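Local coordinates for DNA helicase RecQ (Deinococcus radiodurans, PDB 4Q48), which probably couples ATP hydrolysis to 3'-5' translocation and duplex DNA unwinding, this chain being the catalytic core of helicase, zinc-binding and RQC regions, at residues D82-R85 with Q86-V89; L164-L167 with A168-P172; A433-L436 with T437-L441. All coordinates share one frame; numbering follows the deposited sequence.

Interaction 1 of 3, residues D82-R85 with Q86-V89; sequences DTLR and QNGV
Leu84 and Val89 meet where the chain turns out of helix 74-84, one branch of the leucine resting against the fork of the valine. Methyl CD2 of Leu84 lies 3.7 Å from CB of Val89 and almost as near to both of its methyls. Val89 sets CG1 anti to its backbone N (chi1 -178°) and leaves CG2 beside that N, which spreads both methyls round the leucine tip. The leucine branch meets the valine at a slant rather than lying alongside.

The backbone turn is fixed by Asn87 N donating to Leu84 O at 3.2 Å, with the donor well above the carbonyl plane. Asn87 turns its amide back over the last helical turn: CG stands anti to its own carbonyl carbon (chi1 -47°) and comes 3.4 Å from Thr83 O, yet neither amide atom bonds to that oxygen. Further on, the CA-H of Arg85 points at Val89 O, with 3.3 Å between Arg85 CA and that oxygen. CB and CG of Arg85 skirt the same oxygen, after which the side chain runs extended as far as NE. Gly88 adopts backbone angles at which a CB would press on the preceding carbonyl O, so the turn calls for glycine.

Leu84 also packs on Leu117 and Tyr119, and Val89 on Leu117, all of strand 117-120. The turn links helix 74-84 to edge strand 91-94 in the first helicase domain, and the Leu84 side chain is about 7 Å from that of Ser53, a residue of the ADP site. The chemistry is therefore divided: a greasy inner side presses the turn onto the sheet, Arg85, Gln86 and Asn87 are exposed, the Asn87 amide folding back along the helix end, and the Asn87-Leu84 backbone bond joins the two segments.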
loop_
_atom_site.group_PDB
_atom_site.type_symbol
_atom_site.label_atom_id
_atom_site.label_comp_id
_atom_site.label_asym_id
_atom_site.label_seq_id
_atom_site.Cartn_x
_atom_site.Cartn_y
_atom_site.Cartn_z
ATOM N N ASP A 82 2.423 -26.439 3.904
ATOM C CA ASP A 82 3.632 -27.216 3.643
ATOM C C ASP A 82 4.775 -26.599 4.420
ATOM O O ASP A 82 5.520 -27.311 5.094
ATOM C CB ASP A 82 3.987 -27.246 2.148
ATOM C CG ASP A 82 3.106 -28.196 1.328
ATOM O OD1 ASP A 82 2.301 -28.960 1.904
ATOM O OD2 ASP A 82 3.263 -28.206 0.085
ATOM N N THR A 83 4.870 -25.271 4.370
ATOM C CA THR A 83 5.836 -24.537 5.183
ATOM C C THR A 83 5.658 -24.907 6.658
ATOM O O THR A 83 6.613 -25.246 7.366
ATOM C CB THR A 83 5.665 -22.981 5.038
ATOM O OG1 THR A 83 5.526 -22.601 3.660
ATOM C CG2 THR A 83 6.838 -22.225 5.660
ATOM N N LEU A 84 4.402 -24.871 7.095
ATOM C CA LEU A 84 4.045 -24.977 8.511
ATOM C C LEU A 84 4.068 -26.382 9.111
ATOM O O LEU A 84 4.374 -26.545 10.293
ATOM C CB LEU A 84 2.661 -24.362 8.723
ATOM C CG LEU A 84 2.763 -22.862 9.000
ATOM C CD1 LEU A 84 1.443 -22.166 8.760
ATOM C CD2 LEU A 84 3.265 -22.627 10.416
ATOM N N ARG A 85 3.844 -27.396 8.281
ATOM C CA ARG A 85 3.641 -28.740 8.795
ATOM C C ARG A 85 4.969 -29.434 9.086
ATOM O O ARG A 85 4.987 -30.584 9.506
ATOM C CB ARG A 85 2.888 -29.587 7.751
ATOM C CG ARG A 85 1.352 -29.639 7.809
ATOM C CD ARG A 85 0.844 -30.748 6.861
ATOM N NE ARG A 85 -0.568 -30.663 6.470
ATOM C CZ ARG A 85 -1.615 -31.012 7.222
ATOM N NH1 ARG A 85 -1.452 -31.422 8.477
ATOM N NH2 ARG A 85 -2.849 -30.896 6.726
ATOM N N GLN A 86 6.080 -28.720 8.936
ATOM C CA GLN A 86 7.390 -29.269 9.291
ATOM C C GLN A 86 8.017 -28.505 10.442
ATOM O O GLN A 86 9.050 -28.905 10.994
ATOM C CB GLN A 86 8.336 -29.254 8.092
ATOM C CG GLN A 86 8.052 -30.331 7.060
ATOM C CD GLN A 86 8.986 -30.252 5.862
ATOM O OE1 GLN A 86 9.814 -29.340 5.760
ATOM N NE2 GLN A 86 8.868 -31.222 4.956
ATOM N N ASN A 87 7.363 -27.422 10.832
ATOM C CA ASN A 87 7.778 -26.702 12.016
ATOM C C ASN A 87 7.134 -27.381 13.226
ATOM O O ASN A 87 7.591 -27.248 14.360
ATOM C CB ASN A 87 7.357 -25.217 11.926
ATOM C CG ASN A 87 7.693 -24.567 10.564
ATOM O OD1 ASN A 87 8.563 -25.040 9.826
ATOM N ND2 ASN A 87 6.994 -23.470 10.239
ATOM N N GLY A 88 6.095 -28.163 12.953
ATOM C CA GLY A 88 5.347 -28.868 13.983
ATOM C C GLY A 88 3.873 -28.482 13.930
ATOM O O GLY A 88 3.004 -29.237 14.355
ATOM N N VAL A 89 3.599 -27.313 13.363
ATOM C CA VAL A 89 2.255 -26.760 13.309
ATOM C C VAL A 89 1.278 -27.544 12.409
ATOM O O VAL A 89 1.591 -27.916 11.275
ATOM C CB VAL A 89 2.326 -25.292 12.843
ATOM C CG1 VAL A 89 0.956 -24.649 12.819
ATOM C CG2 VAL A 89 3.332 -24.511 13.702
#

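Interaction 2 of 3, residues L164-L167 with A168-P172; sequences LSVL and AERFP
The Phe171 ring has Leu167 O at its edge, in the ring plane, with CD1 of Phe171 3.7 Å from that oxygen. Beyond the segments the ring meets that of Phe142 with the planes about 60° apart, and it also touches Leu131 and Leu134 of helix 128-135. The ring gets there because CG stands anti to the carbonyl carbon, beside the backbone N (chi1 -49°). That N donates to the same Leu167 O at 3.1 Å, so the carbonyl that accepts the amide also lies at the ring edge where the helix ends. One residue earlier, Arg170 N meets Val166 O at 3.0 Å in a fairly straight bond.

The polar chains lead elsewhere. CB of Glu169 rests 3.5 Å from Val166 O, but its carboxylate forms a salt bridge with Arg196. Arg170 bends at chi3 (71°), and its guanidinium pairs with Asp132 of helix 128-135. Leu167 packs on Phe142 and Ile144 of strand 139-145.

Helix 165-170 lies in the crossover connection between strands 139-145 and 176-180, a beta-alpha-beta unit of the parallel sheet in the P-loop NTPase fold of the first helicase domain.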
loop_
_atom_site.group_PDB
_atom_site.type_symbol
_atom_site.label_atom_id
_atom_site.label_comp_id
_atom_site.label_asym_id
_atom_site.label_seq_id
_atom_site.Cartn_x
_atom_site.Cartn_y
_atom_site.Cartn_z
ATOM N N LEU A 164 -17.931 -10.380 4.679
ATOM C CA LEU A 164 -17.255 -10.764 5.917
ATOM C C LEU A 164 -17.658 -9.870 7.074
ATOM O O LEU A 164 -17.112 -9.985 8.180
ATOM C CB LEU A 164 -15.738 -10.694 5.737
ATOM C CG LEU A 164 -15.159 -11.753 4.801
ATOM C CD1 LEU A 164 -13.666 -11.616 4.719
ATOM C CD2 LEU A 164 -15.574 -13.171 5.199
ATOM N N SER A 165 -18.591 -8.960 6.797
ATOM C CA SER A 165 -19.453 -8.355 7.805
ATOM C C SER A 165 -19.805 -9.370 8.872
ATOM O O SER A 165 -19.794 -9.076 10.066
ATOM C CB SER A 165 -20.743 -7.829 7.173
ATOM O OG SER A 165 -20.505 -7.220 5.916
ATOM N N VAL A 166 -20.106 -10.575 8.398
ATOM C CA VAL A 166 -20.751 -11.621 9.175
ATOM C C VAL A 166 -19.900 -12.209 10.313
ATOM O O VAL A 166 -20.446 -12.713 11.278
ATOM C CB VAL A 166 -21.203 -12.770 8.224
ATOM C CG1 VAL A 166 -20.084 -13.779 8.019
ATOM C CG2 VAL A 166 -22.444 -13.460 8.742
ATOM N N LEU A 167 -18.580 -12.125 10.236
ATOM C CA LEU A 167 -17.770 -12.693 11.307
ATOM C C LEU A 167 -18.059 -11.977 12.608
ATOM O O LEU A 167 -18.221 -12.615 13.644
ATOM C CB LEU A 167 -16.275 -12.627 11.007
ATOM C CG LEU A 167 -15.838 -13.477 9.816
ATOM C CD1 LEU A 167 -14.324 -13.459 9.713
ATOM C CD2 LEU A 167 -16.403 -14.900 9.838
ATOM N N ALA A 168 -18.108 -10.653 12.565
ATOM C CA ALA A 168 -18.418 -9.879 13.760
ATOM C C ALA A 168 -19.861 -10.105 14.251
ATOM O O ALA A 168 -20.154 -9.896 15.430
ATOM C CB ALA A 168 -18.169 -8.422 13.507
ATOM N N GLU A 169 -20.766 -10.500 13.356
ATOM C CA GLU A 169 -22.143 -10.799 13.771
ATOM C C GLU A 169 -22.264 -12.122 14.499
ATOM O O GLU A 169 -22.554 -12.169 15.684
ATOM C CB GLU A 169 -23.089 -10.821 12.575
ATOM C CG GLU A 169 -23.893 -9.549 12.390
ATOM C CD GLU A 169 -24.265 -9.305 10.935
ATOM O OE1 GLU A 169 -23.578 -8.486 10.258
ATOM O OE2 GLU A 169 -25.240 -9.948 10.473
ATOM N N ARG A 170 -21.988 -13.203 13.786
ATOM C CA ARG A 170 -22.244 -14.530 14.308
ATOM C C ARG A 170 -21.223 -14.960 15.351
ATOM O O ARG A 170 -21.479 -15.905 16.109
ATOM C CB ARG A 170 -22.349 -15.536 13.156
ATOM C CG ARG A 170 -23.754 -15.483 12.568
ATOM C CD ARG A 170 -24.039 -16.465 11.470
ATOM N NE ARG A 170 -24.125 -17.812 11.986
ATOM C CZ ARG A 170 -24.480 -18.870 11.264
ATOM N NH1 ARG A 170 -24.792 -18.736 9.985
ATOM N NH2 ARG A 170 -24.510 -20.075 11.821
ATOM N N PHE A 171 -20.091 -14.261 15.410
ATOM C CA PHE A 171 -19.038 -14.575 16.377
ATOM C C PHE A 171 -18.456 -13.336 17.023
ATOM O O PHE A 171 -17.274 -13.062 16.845
ATOM C CB PHE A 171 -17.888 -15.348 15.711
ATOM C CG PHE A 171 -18.337 -16.507 14.876
ATOM C CD1 PHE A 171 -18.656 -16.331 13.550
ATOM C CD2 PHE A 171 -18.451 -17.765 15.433
ATOM C CE1 PHE A 171 -19.076 -17.387 12.796
ATOM C CE2 PHE A 171 -18.870 -18.821 14.695
ATOM C CZ PHE A 171 -19.184 -18.643 13.372
ATOM N N PRO A 172 -19.269 -12.582 17.777
ATOM C CA PRO A 172 -18.767 -11.356 18.417
ATOM C C PRO A 172 -17.661 -11.629 19.426
ATOM O O PRO A 172 -16.727 -10.849 19.593
ATOM C CB PRO A 172 -19.999 -10.801 19.130
ATOM C CG PRO A 172 -21.164 -11.444 18.450
ATOM C CD PRO A 172 -20.692 -12.807 18.074
#

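Interaction 3 of 3, residues A433-L436 with T437-L441; sequences AAHL and TDVLL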
loop_
_atom_site.group_PDB
_atom_site.type_symbol
_atom_site.label_atom_id
_atom_site.label_comp_id
_atom_site.label_asym_id
_atom_site.label_seq_id
_atom_site.Cartn_x
_atom_site.Cartn_y
_atom_site.Cartn_z
ATOM N N ALA A 433 -14.229 23.461 -3.224
ATOM C CA ALA A 433 -13.056 24.276 -3.519
ATOM C C ALA A 433 -13.413 25.662 -4.065
ATOM O O ALA A 433 -12.815 26.675 -3.674
ATOM C CB ALA A 433 -12.157 23.539 -4.495
ATOM N N ALA A 434 -14.355 25.696 -5.006
ATOM C CA ALA A 434 -14.766 26.965 -5.617
ATOM C C ALA A 434 -15.410 27.912 -4.594
ATOM O O ALA A 434 -15.074 29.097 -4.538
ATOM C CB ALA A 434 -15.707 26.711 -6.758
ATOM N N HIS A 435 -16.323 27.378 -3.779
ATOM C CA HIS A 435 -16.958 28.172 -2.732
ATOM C C HIS A 435 -15.964 28.743 -1.723
ATOM O O HIS A 435 -15.965 29.946 -1.447
ATOM C CB HIS A 435 -18.007 27.358 -1.985
ATOM C CG HIS A 435 -18.772 28.173 -0.993
ATOM N ND1 HIS A 435 -19.888 28.906 -1.338
ATOM C CD2 HIS A 435 -18.555 28.413 0.322
ATOM C CE1 HIS A 435 -20.330 29.554 -0.275
ATOM N NE2 HIS A 435 -19.539 29.272 0.745
ATOM N N LEU A 436 -15.109 27.875 -1.191
ATOM C CA LEU A 436 -14.032 28.288 -0.307
ATOM C C LEU A 436 -13.220 29.434 -0.927
ATOM O O LEU A 436 -12.843 30.412 -0.254
ATOM C CB LEU A 436 -13.120 27.102 -0.026
ATOM C CG LEU A 436 -13.700 25.950 0.802
ATOM C CD1 LEU A 436 -12.666 24.841 0.991
ATOM C CD2 LEU A 436 -14.173 26.446 2.140
ATOM N N THR A 437 -12.971 29.309 -2.225
ATOM C CA THR A 437 -12.153 30.276 -2.947
ATOM C C THR A 437 -12.861 31.621 -2.987
ATOM O O THR A 437 -12.207 32.671 -2.959
ATOM C CB THR A 437 -11.838 29.781 -4.363
ATOM O OG1 THR A 437 -11.196 28.499 -4.297
ATOM C CG2 THR A 437 -10.971 30.768 -5.107
ATOM N N ASP A 438 -14.198 31.574 -3.054
ATOM C CA ASP A 438 -15.037 32.782 -3.038
ATOM C C ASP A 438 -14.883 33.500 -1.716
ATOM O O ASP A 438 -14.690 34.723 -1.672
ATOM C CB ASP A 438 -16.520 32.451 -3.245
ATOM C CG ASP A 438 -16.909 32.335 -4.710
ATOM O OD1 ASP A 438 -16.216 32.943 -5.567
ATOM O OD2 ASP A 438 -17.901 31.617 -4.996
ATOM N N VAL A 439 -14.975 32.723 -0.640
ATOM C CA VAL A 439 -14.832 33.262 0.689
ATOM C C VAL A 439 -13.451 33.881 0.815
ATOM O O VAL A 439 -13.300 35.040 1.225
ATOM C CB VAL A 439 -15.042 32.182 1.772
ATOM C CG1 VAL A 439 -14.789 32.756 3.146
ATOM C CG2 VAL A 439 -16.451 31.585 1.683
ATOM N N LEU A 440 -12.441 33.111 0.434
ATOM C CA LEU A 440 -11.070 33.597 0.491
ATOM C C LEU A 440 -10.881 34.914 -0.268
ATOM O O LEU A 440 -10.123 35.774 0.167
ATOM C CB LEU A 440 -10.123 32.537 -0.055
ATOM C CG LEU A 440 -9.853 31.372 0.896
ATOM C CD1 LEU A 440 -9.151 30.209 0.165
ATOM C CD2 LEU A 440 -9.011 31.847 2.073
ATOM N N LEU A 441 -11.581 35.072 -1.388
ATOM C CA LEU A 441 -11.375 36.220 -2.268
ATOM C C LEU A 441 -12.234 37.404 -1.875
ATOM O O LEU A 441 -11.989 38.540 -2.287
ATOM C CB LEU A 441 -11.681 35.830 -3.718
ATOM C CG LEU A 441 -10.642 34.976 -4.430
ATOM C CD1 LEU A 441 -11.148 34.600 -5.786
ATOM C CD2 LEU A 441 -9.324 35.728 -4.533
#
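Thr437 grips Ala433 O twice, with its backbone N at 3.0 Å and with OG1 at 2.5 Å, the two donors arriving from opposite faces of the carbonyl plane. OG1 can fold back because it sits beside its own backbone N (chi1 -56°). A valine here has no OG1, and Ala433 O would probably be left with the backbone amide of that residue as its one donor from this turn.

The buried parts lie on two flanks. On one, His435, with CG anti to its backbone N, brings its CD2 and NE2 each 4.0 Å from CG2 of Val439, the methyl approaching obliquely; NE2 is hydrogen-bonded to His453, and Phe431 stacks on the ring. On another, Leu440 N reaches Leu436 O at 2.8 Å, nearly straight at 171°. By contrast, Ala433, Ala434 and Leu441 are partly exposed; Arg471 of helix 467-479 lies against the two alanines.

Helix 433-441 belongs to the RQC domain and packs against three others and nearby loops: Thr437 also touches Arg471, Asp438 touches Lys447 and Val448 of helix 446-451, Leu436 and Leu440 pack on helix 414-426, and Val439 meets Thr458.

Overall arrangement
Interactions 1 and 2 share the first helicase domain, their centres about 29 Å apart, and each belongs to a helix connecting strands of the same seven-stranded parallel sheet. Both are partly buried and both concern a helix end, but interaction 1 turns toward edge strand 91-94 on one apolar pair and glycine, whereas interaction 2 ends with the Phe171 ring against Phe142 and helix 128-135, flanked by salt bridges to outside residues. Interaction 3 lies in the RQC domain, its centre about 62 Å from that of interaction 1, on the opposite side of the chain's centre. It is the buried one, wholly helical, packed against neighbouring helices and loops, and richest in backbone bonds.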